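Local coordinates for NalD (Pseudomonas aeruginosa PAO1, PDB 5DAJ), which represses expression of the MexAB-OprM multidrug efflux pump as a TetR-family transcriptional regulator that probably binds DNA, with novobiocin binding inducing expression of the pump, at residues A40-R44 / G45-W49. Numbering follows the deposited sequence.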
# COMPACT_ATOMS: atom_id res chain seq x y z
N ALA A 40 13.94 -13.11 23.06
CA ALA A 40 14.43 -11.96 23.80
C ALA A 40 15.21 -12.32 25.07
O ALA A 40 15.79 -11.45 25.71
CB ALA A 40 13.27 -11.04 24.17
N GLY A 41 15.22 -13.61 25.42
CA GLY A 41 15.90 -14.08 26.63
C GLY A 41 15.16 -13.64 27.88
O GLY A 41 15.76 -13.11 28.82
N VAL A 42 13.86 -13.89 27.88
CA VAL A 42 12.93 -13.30 28.85
C VAL A 42 11.75 -14.25 29.07
O VAL A 42 11.46 -15.09 28.23
CB VAL A 42 12.52 -11.87 28.36
CG1 VAL A 42 11.03 -11.58 28.52
CG2 VAL A 42 13.34 -10.80 29.07
N THR A 43 11.07 -14.09 30.20
CA THR A 43 9.87 -14.89 30.52
C THR A 43 8.65 -14.40 29.76
O THR A 43 8.49 -13.20 29.52
CB THR A 43 9.54 -14.86 32.03
OG1 THR A 43 9.20 -13.52 32.43
CG2 THR A 43 10.72 -15.35 32.85
N ARG A 44 7.73 -15.33 29.49
CA ARG A 44 6.46 -15.04 28.81
C ARG A 44 5.59 -14.08 29.60
O ARG A 44 4.85 -13.34 29.05
CB ARG A 44 5.71 -16.31 28.51
CG ARG A 44 4.35 -16.09 27.89
CD ARG A 44 3.80 -17.39 27.34
NE ARG A 44 2.35 -17.36 27.16
CZ ARG A 44 1.50 -18.20 27.74
NH1 ARG A 44 1.91 -19.15 28.55
NH2 ARG A 44 0.21 -18.07 27.50
N GLY A 45 5.69 -14.13 30.90
CA GLY A 45 5.03 -13.19 31.80
C GLY A 45 5.51 -11.76 31.67
O GLY A 45 4.71 -10.83 31.74
N ALA A 46 6.81 -11.58 31.49
CA ALA A 46 7.40 -10.24 31.32
C ALA A 46 6.90 -9.51 30.07
O ALA A 46 6.68 -8.29 30.09
CB ALA A 46 8.92 -10.32 31.29
N VAL A 47 6.74 -10.26 28.98
CA VAL A 47 6.21 -9.70 27.71
C VAL A 47 4.78 -9.22 27.90
O VAL A 47 4.46 -8.05 27.63
CB VAL A 47 6.25 -10.73 26.57
CG1 VAL A 47 5.51 -10.21 25.34
CG2 VAL A 47 7.69 -11.08 26.21
N TYR A 48 3.94 -10.13 28.38
CA TYR A 48 2.56 -9.80 28.77
C TYR A 48 2.48 -8.63 29.77
O TYR A 48 1.62 -7.75 29.64
CB TYR A 48 1.85 -11.04 29.31
CG TYR A 48 1.23 -11.92 28.24
CD1 TYR A 48 -0.00 -11.59 27.68
CD2 TYR A 48 1.86 -13.09 27.83
CE1 TYR A 48 -0.58 -12.39 26.71
CE2 TYR A 48 1.29 -13.91 26.87
CZ TYR A 48 0.06 -13.56 26.32
OH TYR A 48 -0.52 -14.40 25.38
N TRP A 49 3.44 -8.57 30.67
CA TRP A 49 3.55 -7.54 31.67
C TRP A 49 3.82 -6.15 31.10
O TRP A 49 3.22 -5.18 31.49
CB TRP A 49 4.66 -7.94 32.62
CG TRP A 49 4.79 -7.07 33.78
CD1 TRP A 49 5.78 -6.22 34.02
CD2 TRP A 49 3.89 -6.95 34.87
NE1 TRP A 49 5.58 -5.56 35.18
CE2 TRP A 49 4.41 -6.00 35.73
CE3 TRP A 49 2.69 -7.56 35.20
CZ2 TRP A 49 3.79 -5.64 36.89
CZ3 TRP A 49 2.08 -7.20 36.35
CH2 TRP A 49 2.62 -6.25 37.18
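In the predicted helix-turn-helix of this TetR-family repressor, Thr43 and Ala46 meet where the turn after helix 33-40 runs into helix 44-51. Thr43 is the N-cap: its OG1 accepts from Ala46 N at 3.2 Å, with an N-H...O angle of 148°. A chi1 of 64° swings OG1 back over the main chain, toward the amides of the first turn. Thr43 O adds weak bonds from Ala46 N and Val47 N, and a weak one runs from Tyr48 N to Arg44 O. Val42 CG1 lies against Ala46 CB at 3.7 Å and Val47 CG2 at 4.1 Å. Val47 is buried and also touches Ile15 of helix 6-26 and Ala37 of helix 33-40, packing the start of helix 44-51 against both. The extended Arg44 chain runs beside the Tyr48 ring, with NE 3.6 Å from Tyr48 CE2 and the guanidinium and ring planes 74° apart; both side chains also touch helix 33-40, Arg44 on Glu34 and Tyr48 on Leu33. The tyrosine ring turns its edge to Arg44 O. At the far end of the turn, Gly41, with positive phi, closes helix 33-40 in a Schellman motif. Schellman stop and threonine N-cap thus frame the turn before the recognition helix of a TetR-family helix-turn-helix.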